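PDB 6OFQ: heme-binding protein A / AI-2 binding protein A from Helicobacter pylori SS1, which binds peptides such as STSA in the periplasm and probably delivers them to an ABC transporter for uptake, as a type II substrate-binding protein. Local coordinates for residues K207-W219 / I225-K237. Numbering follows the deposited sequence.
Sequences KPVGTGPFKFFLW and IILLKNQDYWGPK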
ATOM      1  N   LYS A 207      16.613   3.666  12.477  1.00  7.14           N
ATOM      2  CA  LYS A 207      17.874   2.994  12.176  1.00  7.78           C
ATOM      3  C   LYS A 207      17.562   1.496  12.240  1.00  7.75           C
ATOM      4  O   LYS A 207      17.682   0.866  13.290  1.00  7.35           O
ATOM      5  CB  LYS A 207      18.955   3.445  13.181  1.00  9.76           C
ATOM      6  CG  LYS A 207      19.384   4.891  12.959  1.00 13.93           C
ATOM      7  CD  LYS A 207      20.334   5.330  14.065  1.00 19.53           C
ATOM      8  CE  LYS A 207      20.609   6.814  13.855  1.00 30.68           C
ATOM      9  NZ  LYS A 207      21.327   7.504  14.976  1.00 37.59           N
ATOM     10  N   PRO A 208      17.034   0.916  11.152  1.00  5.91           N
ATOM     11  CA  PRO A 208      16.374  -0.361  11.252  1.00  6.60           C
ATOM     12  C   PRO A 208      17.317  -1.530  11.190  1.00  6.39           C
ATOM     13  O   PRO A 208      18.373  -1.459  10.599  1.00  6.89           O
ATOM     14  CB  PRO A 208      15.437  -0.320  10.039  1.00  6.33           C
ATOM     15  CG  PRO A 208      16.206   0.473   8.990  1.00  6.41           C
ATOM     16  CD  PRO A 208      16.820   1.569   9.837  1.00  6.07           C
ATOM     17  N   VAL A 209      16.884  -2.672  11.750  1.00  5.85           N
ATOM     18  CA  VAL A 209      17.544  -3.942  11.685  1.00  6.03           C
ATOM     19  C   VAL A 209      16.608  -5.055  11.217  1.00  5.78           C
ATOM     20  O   VAL A 209      15.608  -5.271  11.874  1.00  6.94           O
ATOM     21  CB  VAL A 209      18.168  -4.269  13.067  1.00  6.12           C
ATOM     22  CG1 VAL A 209      18.799  -5.650  13.063  1.00  6.73           C
ATOM     23  CG2 VAL A 209      19.239  -3.230  13.426  1.00  7.36           C
ATOM     24  N   GLY A 210      16.934  -5.678  10.103  1.00  5.25           N
ATOM     25  CA  GLY A 210      16.069  -6.732   9.522  1.00  4.76           C
ATOM     26  C   GLY A 210      16.892  -7.927   9.130  1.00  5.35           C
ATOM     27  O   GLY A 210      18.089  -8.027   9.435  1.00  6.21           O
ATOM     28  N   THR A 211      16.289  -8.829   8.383  1.00  5.33           N
ATOM     29  CA  THR A 211      16.947  -9.998   7.822  1.00  5.10           C
ATOM     30  C   THR A 211      17.036 -10.038   6.306  1.00  5.03           C
ATOM     31  O   THR A 211      17.553 -10.997   5.758  1.00  5.54           O
ATOM     32  CB  THR A 211      16.237 -11.282   8.272  1.00  5.28           C
ATOM     33  OG1 THR A 211      14.874 -11.265   7.848  1.00  5.70           O
ATOM     34  CG2 THR A 211      16.254 -11.490   9.768  1.00  5.60           C
ATOM     35  N   GLY A 212      16.498  -9.018   5.642  1.00  4.54           N
ATOM     36  CA  GLY A 212      16.344  -9.078   4.210  1.00  4.68           C
ATOM     37  C   GLY A 212      17.578  -8.924   3.375  1.00  5.01           C
ATOM     38  O   GLY A 212      18.689  -8.769   3.912  1.00  5.06           O
ATOM     39  N   PRO A 213      17.393  -8.876   2.060  1.00  5.28           N
ATOM     40  CA  PRO A 213      18.537  -8.974   1.162  1.00  6.09           C
ATOM     41  C   PRO A 213      19.355  -7.692   1.084  1.00  5.57           C
ATOM     42  O   PRO A 213      20.422  -7.739   0.464  1.00  6.16           O
ATOM     43  CB  PRO A 213      17.907  -9.300  -0.180  1.00  6.77           C
ATOM     44  CG  PRO A 213      16.476  -8.897  -0.060  1.00  6.48           C
ATOM     45  CD  PRO A 213      16.105  -9.082   1.387  1.00  5.48           C
ATOM     46  N   PHE A 214      18.809  -6.575   1.552  1.00  4.88           N
ATOM     47  CA  PHE A 214      19.557  -5.331   1.746  1.00  5.33           C
ATOM     48  C   PHE A 214      19.514  -4.854   3.171  1.00  6.16           C
ATOM     49  O   PHE A 214      18.559  -5.125   3.875  1.00  5.99           O
ATOM     50  CB  PHE A 214      19.020  -4.232   0.804  1.00  5.28           C
ATOM     51  CG  PHE A 214      19.150  -4.559  -0.653  1.00  5.02           C
ATOM     52  CD1 PHE A 214      18.120  -5.224  -1.300  1.00  5.20           C
ATOM     53  CD2 PHE A 214      20.284  -4.218  -1.383  1.00  5.12           C
ATOM     54  CE1 PHE A 214      18.241  -5.547  -2.626  1.00  5.80           C
ATOM     55  CE2 PHE A 214      20.417  -4.517  -2.723  1.00  5.48           C
ATOM     56  CZ  PHE A 214      19.377  -5.192  -3.337  1.00  5.44           C
ATOM     57  N   LYS A 215      20.554  -4.109   3.550  1.00  6.92           N
ATOM     58  CA  LYS A 215      20.571  -3.503   4.862  1.00  7.95           C
ATOM     59  C   LYS A 215      20.645  -1.996   4.743  1.00  6.98           C
ATOM     60  O   LYS A 215      21.072  -1.473   3.700  1.00  6.42           O
ATOM     61  CB  LYS A 215      21.705  -4.042   5.721  1.00 10.76           C
ATOM     62  CG  LYS A 215      23.064  -3.752   5.128  1.00 12.30           C
ATOM     63  CD  LYS A 215      24.111  -4.574   5.871  1.00 18.37           C
ATOM     64  CE  LYS A 215      25.439  -4.408   5.149  1.00 20.81           C
ATOM     65  NZ  LYS A 215      26.375  -5.159   6.019  1.00 26.96           N
ATOM     66  N   PHE A 216      20.182  -1.308   5.771  1.00  7.30           N
ATOM     67  CA  PHE A 216      20.189   0.158   5.812  1.00  7.28           C
ATOM     68  C   PHE A 216      21.605   0.728   5.978  1.00  7.19           C
ATOM     69  O   PHE A 216      22.354   0.179   6.789  1.00  8.64           O
ATOM     70  CB  PHE A 216      19.347   0.572   7.008  1.00  7.33           C
ATOM     71  CG  PHE A 216      19.239   2.026   7.272  1.00  7.17           C
ATOM     72  CD1 PHE A 216      20.203   2.703   7.998  1.00  7.63           C
ATOM     73  CD2 PHE A 216      18.115   2.726   6.889  1.00  7.58           C
ATOM     74  CE1 PHE A 216      20.081   4.066   8.288  1.00  7.90           C
ATOM     75  CE2 PHE A 216      17.947   4.060   7.236  1.00  8.57           C
ATOM     76  CZ  PHE A 216      18.922   4.709   7.923  1.00  7.93           C
ATOM     77  N   PHE A 217      21.871   1.785   5.213  1.00  6.61           N
ATOM     78  CA  PHE A 217      23.097   2.591   5.437  1.00  8.12           C
ATOM     79  C   PHE A 217      22.804   3.994   5.873  1.00  9.03           C
ATOM     80  O   PHE A 217      23.444   4.488   6.820  1.00 11.15           O
ATOM     81  CB  PHE A 217      24.038   2.516   4.251  1.00  9.27           C
ATOM     82  CG  PHE A 217      25.310   3.283   4.432  1.00  9.97           C
ATOM     83  CD1 PHE A 217      26.274   2.788   5.290  1.00 11.91           C
ATOM     84  CD2 PHE A 217      25.487   4.472   3.782  1.00 11.08           C
ATOM     85  CE1 PHE A 217      27.436   3.505   5.502  1.00 13.56           C
ATOM     86  CE2 PHE A 217      26.647   5.196   4.004  1.00 12.08           C
ATOM     87  CZ  PHE A 217      27.622   4.672   4.815  1.00 14.58           C
ATOM     88  N   LEU A 218      21.931   4.719   5.204  1.00  8.64           N
ATOM     89  CA  LEU A 218      21.663   6.101   5.512  1.00 10.29           C
ATOM     90  C   LEU A 218      20.263   6.502   5.104  1.00  8.65           C
ATOM     91  O   LEU A 218      19.749   5.963   4.107  1.00  6.65           O
ATOM     92  CB  LEU A 218      22.697   6.895   4.683  1.00 14.31           C
ATOM     93  CG  LEU A 218      22.679   8.380   4.501  1.00 17.89           C
ATOM     94  CD1 LEU A 218      24.044   8.670   3.913  1.00 17.05           C
ATOM     95  CD2 LEU A 218      21.665   8.735   3.431  1.00 16.25           C
ATOM     96  N   TRP A 219      19.694   7.445   5.832  1.00  8.22           N
ATOM     97  CA  TRP A 219      18.443   8.083   5.456  1.00  7.63           C
ATOM     98  C   TRP A 219      18.581   9.589   5.634  1.00  8.71           C
ATOM     99  O   TRP A 219      18.648  10.077   6.768  1.00  9.97           O
ATOM    100  CB  TRP A 219      17.307   7.530   6.302  1.00  7.29           C
ATOM    101  CG  TRP A 219      15.917   8.122   6.072  1.00  7.57           C
ATOM    102  CD1 TRP A 219      15.481   8.829   4.943  1.00  7.03           C
ATOM    103  CD2 TRP A 219      14.791   7.964   6.904  1.00  7.49           C
ATOM    104  NE1 TRP A 219      14.163   9.140   5.090  1.00  7.44           N
ATOM    105  CE2 TRP A 219      13.705   8.588   6.272  1.00  7.35           C
ATOM    106  CE3 TRP A 219      14.584   7.300   8.134  1.00  7.09           C
ATOM    107  CZ2 TRP A 219      12.418   8.547   6.816  1.00  7.78           C
ATOM    108  CZ3 TRP A 219      13.307   7.304   8.672  1.00  7.43           C
ATOM    109  CH2 TRP A 219      12.269   7.963   8.064  1.00  7.68           C
ATOM    110  N   ILE A 225      17.776   7.599   0.523  1.00  5.57           N
ATOM    111  CA  ILE A 225      18.099   6.458   1.376  1.00  5.23           C
ATOM    112  C   ILE A 225      19.104   5.603   0.623  1.00  5.24           C
ATOM    113  O   ILE A 225      18.955   5.348  -0.607  1.00  5.82           O
ATOM    114  CB  ILE A 225      16.806   5.661   1.618  1.00  5.59           C
ATOM    115  CG1 ILE A 225      15.879   6.513   2.491  1.00  5.45           C
ATOM    116  CG2 ILE A 225      17.126   4.303   2.231  1.00  6.34           C
ATOM    117  CD1 ILE A 225      14.419   6.123   2.306  1.00  6.05           C
ATOM    118  N   ILE A 226      20.109   5.099   1.350  1.00  5.26           N
ATOM    119  CA  ILE A 226      21.081   4.187   0.782  1.00  6.01           C
ATOM    120  C   ILE A 226      20.929   2.827   1.430  1.00  5.68           C
ATOM    121  O   ILE A 226      20.910   2.733   2.673  1.00  6.46           O
ATOM    122  CB  ILE A 226      22.550   4.688   0.947  1.00  7.03           C
ATOM    123  CG1 ILE A 226      22.744   5.991   0.170  1.00  8.33           C
ATOM    124  CG2 ILE A 226      23.541   3.626   0.503  1.00  7.40           C
ATOM    125  CD1 ILE A 226      24.098   6.639   0.360  1.00 10.66           C
ATOM    126  N   LEU A 227      20.749   1.815   0.590  1.00  5.75           N
ATOM    127  CA  LEU A 227      20.676   0.402   0.962  1.00  5.89           C
ATOM    128  C   LEU A 227      21.917  -0.290   0.430  1.00  7.48           C
ATOM    129  O   LEU A 227      22.291  -0.071  -0.733  1.00  7.70           O
ATOM    130  CB  LEU A 227      19.441  -0.290   0.357  1.00  6.38           C
ATOM    131  CG  LEU A 227      18.144   0.425   0.703  1.00  6.85           C
ATOM    132  CD1 LEU A 227      16.978  -0.223  -0.072  1.00  8.23           C
ATOM    133  CD2 LEU A 227      17.846   0.487   2.193  1.00  8.12           C
ATOM    134  N   LEU A 228      22.497  -1.190   1.215  1.00  7.37           N
ATOM    135  CA  LEU A 228      23.605  -2.006   0.762  1.00  7.76           C
ATOM    136  C   LEU A 228      23.241  -3.477   0.725  1.00  6.92           C
ATOM    137  O   LEU A 228      22.465  -3.931   1.603  1.00  6.33           O
ATOM    138  CB  LEU A 228      24.781  -1.735   1.713  1.00  8.25           C
ATOM    139  CG  LEU A 228      25.314  -0.308   1.792  1.00 10.08           C
ATOM    140  CD1 LEU A 228      26.326  -0.095   2.896  1.00 11.22           C
ATOM    141  CD2 LEU A 228      25.871   0.031   0.401  1.00 10.65           C
ATOM    142  N   LYS A 229      23.843  -4.248  -0.171  1.00  6.78           N
ATOM    143  CA  LYS A 229      23.614  -5.661  -0.161  1.00  6.98           C
ATOM    144  C   LYS A 229      23.893  -6.296   1.169  1.00  7.47           C
ATOM    145  O   LYS A 229      24.923  -6.066   1.776  1.00  8.18           O
ATOM    146  CB  LYS A 229      24.403  -6.319  -1.287  1.00  7.70           C
ATOM    147  CG  LYS A 229      24.373  -7.839  -1.373  1.00  8.29           C
ATOM    148  CD  LYS A 229      25.094  -8.279  -2.626  1.00  9.26           C
ATOM    149  CE  LYS A 229      25.232  -9.766  -2.675  1.00  9.37           C
ATOM    150  NZ  LYS A 229      25.694 -10.294  -3.989  1.00 10.30           N
ATOM    151  N   ASN A 230      23.016  -7.187   1.591  1.00  7.76           N
ATOM    152  CA  ASN A 230      23.281  -8.040   2.794  1.00  8.13           C
ATOM    153  C   ASN A 230      23.920  -9.321   2.283  1.00  8.79           C
ATOM    154  O   ASN A 230      23.293 -10.194   1.697  1.00  9.15           O
ATOM    155  CB  ASN A 230      21.963  -8.379   3.476  1.00  8.52           C
ATOM    156  CG  ASN A 230      22.148  -9.322   4.651  1.00 10.47           C
ATOM    157  OD1 ASN A 230      23.299  -9.559   5.030  1.00 10.95           O
ATOM    158  ND2 ASN A 230      21.056  -9.922   5.125  1.00  9.39           N
ATOM    159  N   GLN A 231      25.225  -9.435   2.505  1.00  9.76           N
ATOM    160  CA  GLN A 231      25.960 -10.606   2.019  1.00 10.89           C
ATOM    161  C   GLN A 231      25.602 -11.882   2.759  1.00 11.87           C
ATOM    162  O   GLN A 231      25.825 -12.968   2.225  1.00 14.13           O
ATOM    163  CB  GLN A 231      27.457 -10.383   2.306  1.00 12.03           C
ATOM    164  CG  GLN A 231      28.073  -9.172   1.660  1.00 14.52           C
ATOM    165  CD  GLN A 231      28.075  -9.175   0.143  1.00 15.25           C
ATOM    166  OE1 GLN A 231      28.072 -10.214  -0.513  1.00 19.28           O
ATOM    167  NE2 GLN A 231      27.994  -7.947  -0.392  1.00 17.30           N
ATOM    168  N   ASP A 232      24.979 -11.741   3.910  1.00 11.34           N
ATOM    169  CA  ASP A 232      24.570 -12.905   4.725  1.00 13.36           C
ATOM    170  C   ASP A 232      23.097 -13.283   4.578  1.00 13.44           C
ATOM    171  O   ASP A 232      22.580 -14.116   5.338  1.00 13.46           O
ATOM    172  CB  ASP A 232      24.893 -12.612   6.186  1.00 15.16           C
ATOM    173  CG  ASP A 232      26.419 -12.483   6.431  1.00 18.24           C
ATOM    174  OD1 ASP A 232      27.179 -13.197   5.752  1.00 21.84           O
ATOM    175  OD2 ASP A 232      26.821 -11.655   7.252  1.00 23.40           O
ATOM    176  N   TYR A 233      22.405 -12.657   3.626  1.00 10.44           N
ATOM    177  CA  TYR A 233      20.992 -12.982   3.393  1.00  8.68           C
ATOM    178  C   TYR A 233      20.783 -14.495   3.270  1.00  9.14           C
ATOM    179  O   TYR A 233      21.485 -15.178   2.543  1.00  9.46           O
ATOM    180  CB  TYR A 233      20.538 -12.240   2.111  1.00  7.58           C
ATOM    181  CG  TYR A 233      19.127 -12.551   1.677  1.00  6.46           C
ATOM    182  CD1 TYR A 233      18.030 -12.310   2.531  1.00  6.54           C
ATOM    183  CD2 TYR A 233      18.895 -13.018   0.399  1.00  6.21           C
ATOM    184  CE1 TYR A 233      16.745 -12.596   2.056  1.00  5.63           C
ATOM    185  CE2 TYR A 233      17.612 -13.223  -0.089  1.00  6.13           C
ATOM    186  CZ  TYR A 233      16.553 -13.019   0.762  1.00  6.16           C
ATOM    187  OH  TYR A 233      15.311 -13.346   0.214  1.00  6.54           O
ATOM    188  N   TRP A 234      19.686 -14.964   3.872  1.00  8.25           N
ATOM    189  CA  TRP A 234      19.352 -16.398   3.846  1.00  9.76           C
ATOM    190  C   TRP A 234      18.960 -16.931   2.487  1.00 10.68           C
ATOM    191  O   TRP A 234      19.126 -18.126   2.234  1.00 12.24           O
ATOM    192  CB  TRP A 234      18.252 -16.747   4.848  1.00  8.51           C
ATOM    193  CG  TRP A 234      16.971 -15.971   4.646  1.00  7.94           C
ATOM    194  CD1 TRP A 234      16.633 -14.792   5.228  1.00  7.61           C
ATOM    195  CD2 TRP A 234      15.891 -16.334   3.778  1.00  8.15           C
ATOM    196  NE1 TRP A 234      15.413 -14.384   4.742  1.00  8.43           N
ATOM    197  CE2 TRP A 234      14.930 -15.301   3.849  1.00  8.08           C
ATOM    198  CE3 TRP A 234      15.697 -17.388   2.884  1.00  8.72           C
ATOM    199  CZ2 TRP A 234      13.749 -15.337   3.097  1.00  8.36           C
ATOM    200  CZ3 TRP A 234      14.498 -17.434   2.146  1.00  8.50           C
ATOM    201  CH2 TRP A 234      13.571 -16.372   2.267  1.00  8.49           C
ATOM    202  N   GLY A 235      18.350 -16.145   1.612  1.00  8.80           N
ATOM    203  CA  GLY A 235      17.891 -16.512   0.299  1.00  8.88           C
ATOM    204  C   GLY A 235      18.930 -16.326  -0.782  1.00  7.73           C
ATOM    205  O   GLY A 235      20.093 -16.034  -0.481  1.00  8.22           O
ATOM    206  N   PRO A 236      18.442 -16.365  -2.025  1.00  9.18           N
ATOM    207  CA  PRO A 236      19.333 -16.116  -3.183  1.00  9.74           C
ATOM    208  C   PRO A 236      19.870 -14.699  -3.067  1.00  8.42           C
ATOM    209  O   PRO A 236      19.092 -13.752  -2.821  1.00  8.73           O
ATOM    210  CB  PRO A 236      18.448 -16.230  -4.411  1.00  9.84           C
ATOM    211  CG  PRO A 236      17.208 -16.919  -3.940  1.00 11.36           C
ATOM    212  CD  PRO A 236      17.063 -16.640  -2.459  1.00 10.78           C
ATOM    213  N   LYS A 237      21.182 -14.546  -3.135  1.00  8.61           N
ATOM    214  CA  LYS A 237      21.789 -13.239  -2.871  1.00  9.06           C
ATOM    215  C   LYS A 237      21.333 -12.182  -3.906  1.00  7.40           C
ATOM    216  O   LYS A 237      21.150 -12.521  -5.082  1.00  9.16           O
ATOM    217  CB  LYS A 237      23.320 -13.359  -2.798  1.00 11.01           C
ATOM    218  CG  LYS A 237      23.867 -14.409  -1.840  1.00 13.44           C
ATOM    219  CD  LYS A 237      23.567 -14.054  -0.411  1.00 14.77           C
ATOM    220  CE  LYS A 237      24.097 -15.130   0.546  1.00 18.11           C
ATOM    221  NZ  LYS A 237      23.081 -16.216   0.516  1.00 24.59           N
TER
HETATM  222  O   HOH W   1      19.201 -13.159   6.179  1.00 11.95           O
HETATM  223  O   HOH W   2      21.525 -10.160  -0.608  1.00  7.35           O
HETATM  224  O   HOH W   3      26.550  -7.785   4.503  1.00 16.58           O
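With CG turned anti to the backbone N in both Asn230 (chi1 176°) and Tyr233 (chi1 176°), the amide of Asn230 meets Gly212 while the phenol ring of Tyr233 lies against Pro213. Asn230 ND2 donates to Gly212 O at 2.9 Å, the acceptor lying in the amide plane; Asn230 N binds Pro213 O. The side-chain amide also closes an Asx turn, Asn230 OD1 accepting from Asp232 N, so one side chain bonds both to the loop at Gly212 and within the type I turn Asn230-Tyr233. Pro213 CB stands 3.8 Å from the centroid of the Tyr233 ring, 6° off its normal, a CH-pi contact over one face; Gly235 N covers the opposite face. Water joins Thr211 O to Trp234 N, and Asp63 accepts from both Thr211 OG1 and Trp234 NE1.

Beyond this loop, strands 214-219 and 225-229 form a beta hairpin at the edge of a mixed sheet. Lys215 and Leu228 exchange two backbone bonds, Lys215 N to Leu228 O being 2.7 Å. A classic beta bulge follows: Ile226 O takes Phe217 N at 2.9 Å and, weakly, Leu218 N at 3.4 Å. The bulged Phe217 sets CB 3.7 Å from Leu228 CD1. Gly212 O, in a buried residue, also accepts from His103 NE2, which implies that directional polar bonds and the Pro213-Tyr233 CH-pi contact hold the loops, and backbone bonds with apolar contacts the strands.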